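Local structure of protein HTP-2 (4TZM) at residues E72-M77 with Q170-V175; V124-F129 with T219-P224; R94-A99 with D212-S217. The protein binds a closure motif of its partner HTP-3 through a HORMA domain and so probably takes part in assembling the meiotic chromosome axis. All blocks are in the same frame, centred on the assembly; numbering follows the deposited sequence.

Contact 1 of 3, residues E72-M77 with Q170-V175; sequences ENLSCM and QMVTIV
In Leu-74 a chi1 of 177° carries CG away from the backbone N, and with chi2 at 70° the methyl CD2 becomes the far end of the side chain, directed at helix 164-185. Val-175 has CG1 opposite its own backbone N in the same way (chi1 -180°), which brings that methyl forward to meet both Leu-74 and Cys-76. The CD2 of Leu-74 lies 4.3 Å from CG1 of Val-175, and CB of Cys-76 is 4.2 Å from the same CG1. Leu-74 and Cys-76 are two residues apart in an extended backbone, so both turn to the helix while Ser-75 between them turns away, and a single methyl, CG1 of Val-175, touches both. One helical turn earlier, Val-172 gives CD2 of Leu-74 a second neighbour, its CG1 at 4.2 Å. Here the two side chains run past one another in opposite directions, touching alongside, and the leucine methyl also rests 4.0 Å from the carbonyl O of Val-172.

The contact lays the second strand of the 65-69/75-79 hairpin, together with the residues leading into it, against helix 164-185, one of the two 22-residue helices of this HORMA-domain protein. Cys-76 is hydrogen-bonded through its backbone to Asn-68 of the partner strand, and Ser-75 O accepts a hydrogen bond from Gln-179 NE2, one turn further along the helix from Val-175. Met-171 and Ile-174 face elsewhere on the same helix, packing against helix 35-56 and strand 228-235.

Residue size fits these places. Leucine is long enough to bridge from the loop to two helical positions, whereas the compact cysteine lets its strand lie close to the valine. The valines meet the leucine and cysteine with CG1 methyls, so the patch is apolar and has no hydrogen bond across it; Ile-70 touches both Cys-76 and Val-175.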
ATOM      1  N   GLU A  72      11.596   1.810 -17.007  1.00 91.55           N
ATOM      2  CA  GLU A  72      11.449   1.622 -18.446  1.00 96.58           C
ATOM      3  C   GLU A  72      11.072   0.181 -18.767  1.00 95.93           C
ATOM      4  O   GLU A  72      10.401  -0.092 -19.762  1.00 98.66           O
ATOM      5  CB  GLU A  72      12.738   1.999 -19.173  1.00103.09           C
ATOM      6  CG  GLU A  72      13.102   3.470 -19.091  1.00108.29           C
ATOM      7  CD  GLU A  72      14.406   3.776 -19.800  1.00116.69           C
ATOM      8  OE1 GLU A  72      15.135   2.820 -20.142  1.00119.29           O
ATOM      9  OE2 GLU A  72      14.703   4.969 -20.019  1.00120.59           O
ATOM     10  N   ASN A  73      11.503  -0.732 -17.902  1.00 92.77           N
ATOM     11  CA  ASN A  73      11.295  -2.161 -18.099  1.00 93.27           C
ATOM     12  C   ASN A  73       9.977  -2.661 -17.509  1.00 86.83           C
ATOM     13  O   ASN A  73       9.444  -3.682 -17.944  1.00 88.62           O
ATOM     14  CB  ASN A  73      12.456  -2.941 -17.475  1.00 98.10           C
ATOM     15  CG  ASN A  73      12.904  -4.112 -18.327  1.00104.39           C
ATOM     16  OD1 ASN A  73      12.208  -5.122 -18.432  1.00107.51           O
ATOM     17  ND2 ASN A  73      14.080  -3.986 -18.933  1.00106.68           N
ATOM     18  N   LEU A  74       9.459  -1.941 -16.517  1.00 78.13           N
ATOM     19  CA  LEU A  74       8.331  -2.430 -15.724  1.00 74.26           C
ATOM     20  C   LEU A  74       7.111  -1.513 -15.771  1.00 75.12           C
ATOM     21  O   LEU A  74       7.205  -0.311 -15.515  1.00 71.89           O
ATOM     22  CB  LEU A  74       8.764  -2.631 -14.269  1.00 70.23           C
ATOM     23  CG  LEU A  74       7.674  -3.066 -13.287  1.00 66.99           C
ATOM     24  CD1 LEU A  74       7.241  -4.503 -13.549  1.00 64.78           C
ATOM     25  CD2 LEU A  74       8.140  -2.889 -11.848  1.00 64.10           C
ATOM     26  N   SER A  75       5.964  -2.104 -16.087  1.00 75.33           N
ATOM     27  CA  SER A  75       4.715  -1.363 -16.185  1.00 70.44           C
ATOM     28  C   SER A  75       3.681  -1.888 -15.200  1.00 68.63           C
ATOM     29  O   SER A  75       3.811  -2.992 -14.673  1.00 68.01           O
ATOM     30  CB  SER A  75       4.156  -1.442 -17.603  1.00 71.97           C
ATOM     31  OG  SER A  75       3.579  -2.714 -17.846  1.00 71.89           O
ATOM     32  N   CYS A  76       2.644  -1.093 -14.967  1.00 68.56           N
ATOM     33  CA  CYS A  76       1.563  -1.483 -14.073  1.00 67.86           C
ATOM     34  C   CYS A  76       0.293  -0.732 -14.443  1.00 67.67           C
ATOM     35  O   CYS A  76       0.339   0.238 -15.204  1.00 67.50           O
ATOM     36  CB  CYS A  76       1.940  -1.211 -12.616  1.00 68.76           C
ATOM     37  SG  CYS A  76       2.411   0.497 -12.275  1.00 67.28           S
ATOM     38  N   MET A  77      -0.836  -1.184 -13.909  1.00 68.20           N
ATOM     39  CA  MET A  77      -2.115  -0.529 -14.159  1.00 67.17           C
ATOM     40  C   MET A  77      -2.558   0.275 -12.937  1.00 61.11           C
ATOM     41  O   MET A  77      -2.811  -0.289 -11.874  1.00 56.41           O
ATOM     42  CB  MET A  77      -3.183  -1.561 -14.531  1.00 70.12           C
ATOM     43  CG  MET A  77      -2.840  -2.415 -15.748  1.00 72.90           C
ATOM     44  SD  MET A  77      -2.568  -1.460 -17.257  1.00 80.95           S
ATOM     45  CE  MET A  77      -4.235  -0.944 -17.657  1.00 57.97           C
ATOM     46  N   GLN A 170      12.963  -1.256  -3.681  1.00 46.09           N
ATOM     47  CA  GLN A 170      11.941  -1.886  -2.854  1.00 46.78           C
ATOM     48  C   GLN A 170      10.571  -1.780  -3.515  1.00 45.22           C
ATOM     49  O   GLN A 170       9.744  -2.683  -3.391  1.00 44.87           O
ATOM     50  CB  GLN A 170      11.906  -1.250  -1.460  1.00 48.04           C
ATOM     51  CG  GLN A 170      13.098  -1.596  -0.571  1.00 43.91           C
ATOM     52  CD  GLN A 170      13.234  -0.657   0.619  1.00 46.72           C
ATOM     53  OE1 GLN A 170      12.537   0.354   0.708  1.00 44.03           O
ATOM     54  NE2 GLN A 170      14.134  -0.989   1.537  1.00 50.75           N
ATOM     55  N   MET A 171      10.338  -0.678  -4.221  1.00 43.85           N
ATOM     56  CA  MET A 171       9.059  -0.454  -4.895  1.00 45.85           C
ATOM     57  C   MET A 171       8.929  -1.336  -6.133  1.00 49.00           C
ATOM     58  O   MET A 171       7.866  -1.901  -6.396  1.00 50.20           O
ATOM     59  CB  MET A 171       8.905   1.018  -5.278  1.00 42.05           C
ATOM     60  CG  MET A 171       7.699   1.314  -6.156  1.00 46.72           C
ATOM     61  SD  MET A 171       6.143   0.831  -5.383  1.00 61.24           S
ATOM     62  CE  MET A 171       6.200   1.796  -3.889  1.00 30.05           C
ATOM     63  N   VAL A 172      10.016  -1.447  -6.888  1.00 47.77           N
ATOM     64  CA  VAL A 172      10.071  -2.326  -8.048  1.00 46.37           C
ATOM     65  C   VAL A 172       9.842  -3.782  -7.639  1.00 43.52           C
ATOM     66  O   VAL A 172       9.114  -4.517  -8.307  1.00 39.80           O
ATOM     67  CB  VAL A 172      11.420  -2.179  -8.779  1.00 48.79           C
ATOM     68  CG1 VAL A 172      11.688  -3.378  -9.681  1.00 51.19           C
ATOM     69  CG2 VAL A 172      11.451  -0.876  -9.568  1.00 47.07           C
ATOM     70  N   THR A 173      10.448  -4.182  -6.526  1.00 47.37           N
ATOM     71  CA  THR A 173      10.281  -5.533  -5.990  1.00 48.63           C
ATOM     72  C   THR A 173       8.830  -5.837  -5.610  1.00 47.01           C
ATOM     73  O   THR A 173       8.315  -6.916  -5.903  1.00 49.56           O
ATOM     74  CB  THR A 173      11.179  -5.751  -4.753  1.00 46.29           C
ATOM     75  OG1 THR A 173      12.547  -5.845  -5.171  1.00 52.08           O
ATOM     76  CG2 THR A 173      10.789  -7.025  -4.013  1.00 42.72           C
ATOM     77  N   ILE A 174       8.174  -4.882  -4.959  1.00 42.38           N
ATOM     78  CA  ILE A 174       6.802  -5.075  -4.498  1.00 42.27           C
ATOM     79  C   ILE A 174       5.852  -5.290  -5.675  1.00 41.71           C
ATOM     80  O   ILE A 174       5.066  -6.240  -5.679  1.00 44.51           O
ATOM     81  CB  ILE A 174       6.317  -3.880  -3.642  1.00 42.49           C
ATOM     82  CG1 ILE A 174       6.847  -4.009  -2.213  1.00 46.90           C
ATOM     83  CG2 ILE A 174       4.793  -3.805  -3.625  1.00 41.08           C
ATOM     84  CD1 ILE A 174       6.458  -2.859  -1.309  1.00 49.46           C
ATOM     85  N   VAL A 175       5.955  -4.423  -6.680  1.00 37.70           N
ATOM     86  CA  VAL A 175       5.084  -4.477  -7.850  1.00 43.22           C
ATOM     87  C   VAL A 175       5.330  -5.726  -8.695  1.00 48.01           C
ATOM     88  O   VAL A 175       4.386  -6.335  -9.204  1.00 46.00           O
ATOM     89  CB  VAL A 175       5.255  -3.220  -8.712  1.00 48.87           C
ATOM     90  CG1 VAL A 175       4.343  -3.279  -9.927  1.00 51.77           C
ATOM     91  CG2 VAL A 175       4.958  -1.985  -7.869  1.00 46.57           C
TER

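Contact 2 of 3, residues V124-F129 with T219-P224; sequences VFSMKF and TFYTLP
Val-124 meets Tyr-221 by a CH-pi contact: CG1 stands over one face of the ring, 4.2 Å from its centroid and 28° off the ring normal. CG2 of Val-124 lies above the same face, displaced toward the rim and 3.9 Å from CD1 of Tyr-221. The tyrosine holds CG between its backbone N and carbonyl carbon (chi1 64°), the setting from which its ring face meets the valine; a flat ring suits a place where both branches rest on it.

Ordinary apolar packing extends the patch. CG2 of Val-124 also reaches CD2 of Leu-223, at 4.1 Å, so that a leucine two residues after the tyrosine continues the apolar surface, backed by Trp-247.

Segment 219-224 has no regular structure and passes over the start of strand 123-133, in the C-terminal part of the HORMA domain that probably corresponds to the safety belt of Mad2. Phe-220 offers its ring to an aromatic side chain of the bound peptide, the planes nearly parallel, and CD2 of Tyr-221 stands 3.7 Å above the centre of the Phe-220 ring.

At the polar end, small Ser-126 leaves room for the hydroxyl, its CB 3.9 Å from OH of Tyr-221. That OH is hydrogen-bonded to OE2 of Glu-107 on strand 105-113. Replacing Tyr-221 with an alanine would probably uncover the methyls of Val-124 and leave Glu-107 without its hydroxyl partner.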
ATOM      1  N   VAL A 124      -6.897 -11.347   1.702  1.00 61.57           N
ATOM      2  CA  VAL A 124      -6.528 -10.040   2.244  1.00 60.30           C
ATOM      3  C   VAL A 124      -5.180  -9.551   1.723  1.00 60.32           C
ATOM      4  O   VAL A 124      -4.187 -10.274   1.774  1.00 66.27           O
ATOM      5  CB  VAL A 124      -6.465 -10.058   3.789  1.00 61.95           C
ATOM      6  CG1 VAL A 124      -5.899  -8.748   4.317  1.00 57.76           C
ATOM      7  CG2 VAL A 124      -7.836 -10.318   4.384  1.00 66.29           C
ATOM      8  N   PHE A 125      -5.152  -8.322   1.222  1.00 57.57           N
ATOM      9  CA  PHE A 125      -3.897  -7.643   0.927  1.00 55.18           C
ATOM     10  C   PHE A 125      -3.712  -6.490   1.906  1.00 57.00           C
ATOM     11  O   PHE A 125      -4.443  -5.501   1.849  1.00 55.31           O
ATOM     12  CB  PHE A 125      -3.873  -7.140  -0.516  1.00 55.11           C
ATOM     13  CG  PHE A 125      -3.614  -8.219  -1.525  1.00 64.15           C
ATOM     14  CD1 PHE A 125      -4.650  -9.012  -1.995  1.00 68.56           C
ATOM     15  CD2 PHE A 125      -2.331  -8.446  -2.001  1.00 65.41           C
ATOM     16  CE1 PHE A 125      -4.412 -10.012  -2.926  1.00 71.30           C
ATOM     17  CE2 PHE A 125      -2.084  -9.444  -2.931  1.00 67.87           C
ATOM     18  CZ  PHE A 125      -3.126 -10.228  -3.396  1.00 70.86           C
ATOM     19  N   SER A 126      -2.742  -6.624   2.807  1.00 54.97           N
ATOM     20  CA  SER A 126      -2.583  -5.667   3.898  1.00 54.56           C
ATOM     21  C   SER A 126      -1.290  -4.865   3.802  1.00 47.25           C
ATOM     22  O   SER A 126      -0.243  -5.388   3.414  1.00 48.61           O
ATOM     23  CB  SER A 126      -2.636  -6.390   5.245  1.00 60.26           C
ATOM     24  OG  SER A 126      -1.596  -7.342   5.356  1.00 68.79           O
ATOM     25  N   MET A 127      -1.378  -3.587   4.150  1.00 40.78           N
ATOM     26  CA  MET A 127      -0.204  -2.727   4.229  1.00 40.77           C
ATOM     27  C   MET A 127      -0.124  -2.093   5.619  1.00 45.35           C
ATOM     28  O   MET A 127      -0.902  -1.198   5.950  1.00 49.84           O
ATOM     29  CB  MET A 127      -0.244  -1.652   3.136  1.00 39.46           C
ATOM     30  CG  MET A 127       1.073  -0.903   2.954  1.00 42.15           C
ATOM     31  SD  MET A 127       1.105   0.191   1.513  1.00 58.62           S
ATOM     32  CE  MET A 127       0.443  -0.883   0.245  1.00 56.91           C
ATOM     33  N   LYS A 128       0.814  -2.573   6.431  1.00 45.50           N
ATOM     34  CA  LYS A 128       0.959  -2.104   7.808  1.00 47.44           C
ATOM     35  C   LYS A 128       2.106  -1.113   7.926  1.00 45.68           C
ATOM     36  O   LYS A 128       3.143  -1.271   7.285  1.00 44.57           O
ATOM     37  CB  LYS A 128       1.182  -3.282   8.758  1.00 50.98           C
ATOM     38  CG  LYS A 128       0.034  -4.279   8.791  1.00 56.89           C
ATOM     39  CD  LYS A 128       0.393  -5.515   9.602  1.00 60.26           C
ATOM     40  CE  LYS A 128      -0.765  -6.500   9.649  1.00 63.75           C
ATOM     41  NZ  LYS A 128      -0.443  -7.725  10.435  1.00 68.32           N
ATOM     42  N   PHE A 129       1.924  -0.096   8.760  1.00 47.25           N
ATOM     43  CA  PHE A 129       2.860   1.018   8.794  1.00 44.82           C
ATOM     44  C   PHE A 129       3.622   1.140  10.116  1.00 45.05           C
ATOM     45  O   PHE A 129       3.169   0.681  11.165  1.00 45.91           O
ATOM     46  CB  PHE A 129       2.113   2.323   8.484  1.00 42.43           C
ATOM     47  CG  PHE A 129       1.599   2.399   7.070  1.00 42.29           C
ATOM     48  CD1 PHE A 129       0.349   1.893   6.738  1.00 46.62           C
ATOM     49  CD2 PHE A 129       2.377   2.961   6.067  1.00 40.75           C
ATOM     50  CE1 PHE A 129      -0.118   1.953   5.433  1.00 45.94           C
ATOM     51  CE2 PHE A 129       1.916   3.026   4.762  1.00 41.00           C
ATOM     52  CZ  PHE A 129       0.669   2.521   4.445  1.00 43.35           C
ATOM     53  N   THR A 219     -15.429  -3.609  14.027  1.00 93.71           N
ATOM     54  CA  THR A 219     -14.964  -4.852  13.421  1.00 91.71           C
ATOM     55  C   THR A 219     -13.967  -4.589  12.294  1.00 85.86           C
ATOM     56  O   THR A 219     -14.194  -3.738  11.431  1.00 82.41           O
ATOM     57  CB  THR A 219     -16.141  -5.688  12.872  1.00 94.17           C
ATOM     58  OG1 THR A 219     -17.100  -4.821  12.254  1.00 94.77           O
ATOM     59  CG2 THR A 219     -16.823  -6.455  13.994  1.00 97.59           C
ATOM     60  N   PHE A 220     -12.861  -5.328  12.315  1.00 84.43           N
ATOM     61  CA  PHE A 220     -11.834  -5.239  11.281  1.00 79.97           C
ATOM     62  C   PHE A 220     -12.033  -6.376  10.282  1.00 79.75           C
ATOM     63  O   PHE A 220     -13.014  -6.394   9.536  1.00 79.42           O
ATOM     64  CB  PHE A 220     -10.438  -5.309  11.906  1.00 78.23           C
ATOM     65  CG  PHE A 220      -9.349  -4.706  11.056  1.00 73.62           C
ATOM     66  CD1 PHE A 220      -9.652  -3.861  10.002  1.00 71.18           C
ATOM     67  CD2 PHE A 220      -8.015  -4.991  11.316  1.00 71.73           C
ATOM     68  CE1 PHE A 220      -8.646  -3.308   9.227  1.00 66.13           C
ATOM     69  CE2 PHE A 220      -7.008  -4.441  10.544  1.00 67.42           C
ATOM     70  CZ  PHE A 220      -7.324  -3.600   9.500  1.00 63.58           C
ATOM     71  N   TYR A 221     -11.100  -7.323  10.274  1.00 79.68           N
ATOM     72  CA  TYR A 221     -11.279  -8.573   9.541  1.00 80.54           C
ATOM     73  C   TYR A 221     -10.655  -9.730  10.315  1.00 84.78           C
ATOM     74  O   TYR A 221      -9.733  -9.535  11.105  1.00 85.79           O
ATOM     75  CB  TYR A 221     -10.681  -8.488   8.129  1.00 75.13           C
ATOM     76  CG  TYR A 221      -9.176  -8.296   8.080  1.00 70.38           C
ATOM     77  CD1 TYR A 221      -8.309  -9.381   8.177  1.00 69.96           C
ATOM     78  CD2 TYR A 221      -8.626  -7.033   7.917  1.00 66.57           C
ATOM     79  CE1 TYR A 221      -6.940  -9.208   8.132  1.00 66.47           C
ATOM     80  CE2 TYR A 221      -7.258  -6.852   7.867  1.00 64.46           C
ATOM     81  CZ  TYR A 221      -6.421  -7.942   7.975  1.00 63.97           C
ATOM     82  OH  TYR A 221      -5.058  -7.763   7.927  1.00 62.97           O
ATOM     83  N   THR A 222     -11.166 -10.934  10.086  1.00 88.73           N
ATOM     84  CA  THR A 222     -10.616 -12.129  10.710  1.00 91.16           C
ATOM     85  C   THR A 222     -10.208 -13.113   9.616  1.00 89.19           C
ATOM     86  O   THR A 222     -10.719 -13.051   8.497  1.00 86.71           O
ATOM     87  CB  THR A 222     -11.630 -12.782  11.675  1.00 98.57           C
ATOM     88  OG1 THR A 222     -12.184 -11.781  12.538  1.00 98.18           O
ATOM     89  CG2 THR A 222     -10.967 -13.863  12.520  1.00102.45           C
ATOM     90  N   LEU A 223      -9.276 -14.005   9.933  1.00 90.63           N
ATOM     91  CA  LEU A 223      -8.788 -14.977   8.968  1.00 92.41           C
ATOM     92  C   LEU A 223      -9.257 -16.380   9.327  1.00100.14           C
ATOM     93  O   LEU A 223      -9.612 -16.644  10.475  1.00103.94           O
ATOM     94  CB  LEU A 223      -7.259 -14.937   8.901  1.00 88.34           C
ATOM     95  CG  LEU A 223      -6.609 -13.571   8.684  1.00 81.41           C
ATOM     96  CD1 LEU A 223      -5.095 -13.675   8.780  1.00 76.84           C
ATOM     97  CD2 LEU A 223      -7.031 -12.996   7.342  1.00 79.54           C
ATOM     98  N   PRO A 224      -9.278 -17.284   8.337  1.00102.53           N
ATOM     99  CA  PRO A 224      -9.428 -18.709   8.638  1.00107.97           C
ATOM    100  C   PRO A 224      -8.220 -19.209   9.423  1.00112.82           C
ATOM    101  O   PRO A 224      -7.215 -18.502   9.508  1.00110.49           O
ATOM    102  CB  PRO A 224      -9.496 -19.362   7.254  1.00106.05           C
ATOM    103  CG  PRO A 224      -9.955 -18.271   6.349  1.00102.30           C
ATOM    104  CD  PRO A 224      -9.342 -17.018   6.889  1.00 99.72           C
TER

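Contact 3 of 3, residues R94-A99 with D212-S217; sequences RAAGDA and DGFDDS
Ala-95 and Ala-96 of helix 84-102 make a small, closely fitted packing contact with Asp-212 and Phe-214, at the point where the chain enters the short strand 214-217. The closest approach joins a methyl to a main-chain oxygen: CB of Ala-95 lies 3.3 Å from O of Asp-212. The backbones are correspondingly near, with the CA atoms of Ala-95 and Asp-212 5.9 Å apart, and their CB atoms stand at 4.4 Å. A helix position this near to a passing loop suits a short side chain, and alanine meets the demand.

Beside it, CB of Ala-96 approaches CE1 of Phe-214 obliquely, at 4.4 Å. The phenylalanine swings its CG to the side opposite its carbonyl carbon (chi1 -65°), and the ring reaches inward to Phe-197 and Leu-199, so that it packs between Ala-96 of the helix and strand 193-201. Between the two contact points, Gly-213 has a positive phi of 104°, at which a beta carbon would jam against the carbonyl O of Asp-212; glycine lets the chain turn there.

On the helix itself, Arg-94 and Asp-98, one turn apart, are joined by a salt bridge, NE of Arg-94 to OD1 of Asp-98 3.4 Å, whose hydrogen bond is weak.

Strand 214-217 pairs antiparallel with the bound peptide, as the safety belt does with its ligand in Mad2 relatives, and Asp-216 adds a salt bridge to a basic side chain of that peptide. Phe-214 packs on the peptide's backbone as well, while its ring is buried within the domain. No hydrogen bond joins the helix segment to the strand segment; the contact consists of methyl, ring and carbonyl surfaces, so its fit probably depends on shape at Ala-95 and on apolar burial at Ala-96 and Phe-214, more than on directional bonding.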
ATOM      1  N   ARG A  94      -6.331   7.906  -1.325  1.00 49.68           N
ATOM      2  CA  ARG A  94      -5.653   9.167  -1.044  1.00 51.14           C
ATOM      3  C   ARG A  94      -5.947   9.613   0.382  1.00 51.62           C
ATOM      4  O   ARG A  94      -5.069  10.129   1.078  1.00 52.54           O
ATOM      5  CB  ARG A  94      -6.078  10.249  -2.037  1.00 56.99           C
ATOM      6  CG  ARG A  94      -5.474  11.620  -1.756  1.00 59.14           C
ATOM      7  CD  ARG A  94      -3.972  11.631  -2.019  1.00 57.41           C
ATOM      8  NE  ARG A  94      -3.351  12.897  -1.633  1.00 59.83           N
ATOM      9  CZ  ARG A  94      -3.353  13.992  -2.389  1.00 67.16           C
ATOM     10  NH1 ARG A  94      -3.952  13.982  -3.574  1.00 68.88           N
ATOM     11  NH2 ARG A  94      -2.764  15.101  -1.958  1.00 68.60           N
ATOM     12  N   ALA A  95      -7.188   9.406   0.813  1.00 48.45           N
ATOM     13  CA  ALA A  95      -7.589   9.750   2.174  1.00 50.86           C
ATOM     14  C   ALA A  95      -6.795   8.948   3.195  1.00 51.73           C
ATOM     15  O   ALA A  95      -6.335   9.492   4.194  1.00 48.70           O
ATOM     16  CB  ALA A  95      -9.082   9.520   2.367  1.00 51.53           C
ATOM     17  N   ALA A  96      -6.650   7.651   2.942  1.00 52.50           N
ATOM     18  CA  ALA A  96      -5.913   6.773   3.844  1.00 51.07           C
ATOM     19  C   ALA A  96      -4.436   7.152   3.856  1.00 49.43           C
ATOM     20  O   ALA A  96      -3.800   7.189   4.911  1.00 48.62           O
ATOM     21  CB  ALA A  96      -6.090   5.324   3.438  1.00 44.82           C
ATOM     22  N   GLY A  97      -3.904   7.444   2.672  1.00 47.79           N
ATOM     23  CA  GLY A  97      -2.547   7.937   2.540  1.00 46.90           C
ATOM     24  C   GLY A  97      -2.302   9.251   3.260  1.00 48.44           C
ATOM     25  O   GLY A  97      -1.236   9.450   3.843  1.00 48.94           O
ATOM     26  N   ASP A  98      -3.276  10.157   3.227  1.00 48.20           N
ATOM     27  CA  ASP A  98      -3.109  11.450   3.889  1.00 47.81           C
ATOM     28  C   ASP A  98      -2.976  11.277   5.395  1.00 47.07           C
ATOM     29  O   ASP A  98      -2.371  12.106   6.074  1.00 47.91           O
ATOM     30  CB  ASP A  98      -4.274  12.391   3.571  1.00 52.14           C
ATOM     31  CG  ASP A  98      -4.146  13.040   2.202  1.00 59.19           C
ATOM     32  OD1 ASP A  98      -3.006  13.194   1.715  1.00 61.06           O
ATOM     33  OD2 ASP A  98      -5.186  13.400   1.612  1.00 66.32           O
ATOM     34  N   ALA A  99      -3.532  10.188   5.912  1.00 49.02           N
ATOM     35  CA  ALA A  99      -3.465   9.899   7.336  1.00 49.92           C
ATOM     36  C   ALA A  99      -2.065   9.471   7.797  1.00 52.74           C
ATOM     37  O   ALA A  99      -1.811   9.404   8.999  1.00 52.05           O
ATOM     38  CB  ALA A  99      -4.485   8.832   7.698  1.00 46.22           C
ATOM     39  N   ASP A 212     -11.722  10.293   5.550  1.00 63.11           N
ATOM     40  CA  ASP A 212     -12.839  10.514   4.643  1.00 67.55           C
ATOM     41  C   ASP A 212     -13.094   9.280   3.787  1.00 67.13           C
ATOM     42  O   ASP A 212     -12.191   8.775   3.120  1.00 63.96           O
ATOM     43  CB  ASP A 212     -12.580  11.732   3.752  1.00 74.68           C
ATOM     44  CG  ASP A 212     -13.859  12.295   3.141  1.00 88.71           C
ATOM     45  OD1 ASP A 212     -14.936  12.148   3.762  1.00 93.32           O
ATOM     46  OD2 ASP A 212     -13.794  12.893   2.045  1.00 93.41           O
ATOM     47  N   GLY A 213     -14.331   8.794   3.815  1.00 67.79           N
ATOM     48  CA  GLY A 213     -14.714   7.645   3.019  1.00 68.11           C
ATOM     49  C   GLY A 213     -14.825   6.385   3.850  1.00 69.53           C
ATOM     50  O   GLY A 213     -15.363   5.377   3.397  1.00 72.57           O
ATOM     51  N   PHE A 214     -14.315   6.445   5.075  1.00 70.64           N
ATOM     52  CA  PHE A 214     -14.311   5.289   5.963  1.00 70.53           C
ATOM     53  C   PHE A 214     -15.167   5.538   7.201  1.00 74.86           C
ATOM     54  O   PHE A 214     -14.787   6.304   8.089  1.00 76.22           O
ATOM     55  CB  PHE A 214     -12.879   4.937   6.383  1.00 63.99           C
ATOM     56  CG  PHE A 214     -11.993   4.490   5.248  1.00 56.67           C
ATOM     57  CD1 PHE A 214     -11.339   5.416   4.448  1.00 52.70           C
ATOM     58  CD2 PHE A 214     -11.797   3.139   4.998  1.00 52.27           C
ATOM     59  CE1 PHE A 214     -10.516   5.001   3.411  1.00 49.05           C
ATOM     60  CE2 PHE A 214     -10.975   2.718   3.964  1.00 46.68           C
ATOM     61  CZ  PHE A 214     -10.334   3.649   3.170  1.00 44.93           C
ATOM     62  N   ASP A 215     -16.326   4.891   7.251  1.00 76.94           N
ATOM     63  CA  ASP A 215     -17.187   4.944   8.426  1.00 80.57           C
ATOM     64  C   ASP A 215     -16.571   4.108   9.541  1.00 77.21           C
ATOM     65  O   ASP A 215     -15.991   3.055   9.280  1.00 72.91           O
ATOM     66  CB  ASP A 215     -18.591   4.431   8.095  1.00 88.22           C
ATOM     67  CG  ASP A 215     -19.128   4.999   6.798  1.00 91.43           C
ATOM     68  OD1 ASP A 215     -18.849   6.184   6.515  1.00 90.23           O
ATOM     69  OD2 ASP A 215     -19.823   4.265   6.060  1.00 93.74           O
ATOM     70  N   ASP A 216     -16.701   4.572  10.781  1.00 80.28           N
ATOM     71  CA  ASP A 216     -16.125   3.863  11.922  1.00 84.46           C
ATOM     72  C   ASP A 216     -16.758   2.490  12.112  1.00 87.58           C
ATOM     73  O   ASP A 216     -17.918   2.273  11.762  1.00 90.73           O
ATOM     74  CB  ASP A 216     -16.271   4.691  13.201  1.00 90.30           C
ATOM     75  CG  ASP A 216     -15.180   5.736  13.343  1.00 91.10           C
ATOM     76  OD1 ASP A 216     -15.324   6.832  12.761  1.00 93.16           O
ATOM     77  OD2 ASP A 216     -14.178   5.462  14.036  1.00 89.93           O
ATOM     78  N   SER A 217     -15.981   1.567  12.666  1.00 88.04           N
ATOM     79  CA  SER A 217     -16.424   0.187  12.829  1.00 90.78           C
ATOM     80  C   SER A 217     -15.815  -0.454  14.069  1.00 91.95           C
ATOM     81  O   SER A 217     -14.685  -0.147  14.451  1.00 91.01           O
ATOM     82  CB  SER A 217     -16.065  -0.635  11.590  1.00 90.85           C
ATOM     83  OG  SER A 217     -16.373  -2.007  11.766  1.00 93.52           O
TER

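Overall arrangement
From the N terminus, the first halves come in the order 72-77, 94-99 and 124-129, and their partners follow as 170-175, 212-217 and 219-224. Contact 1 closes first, on helix 164-185; contact 3 closes next, and contact 2 last. Each pair of contacts crosses along the chain and none nests. Contact 1 ties the early hairpin to that helix on one side of the chain's centre, its own centre about 24 Å from that of contact 2 and 26 Å from that of contact 3. Those two lie on the other side, centres about 15 Å apart, where adjoining pieces of the peptide-binding region are fixed to helix 84-102 and to strand 123-133.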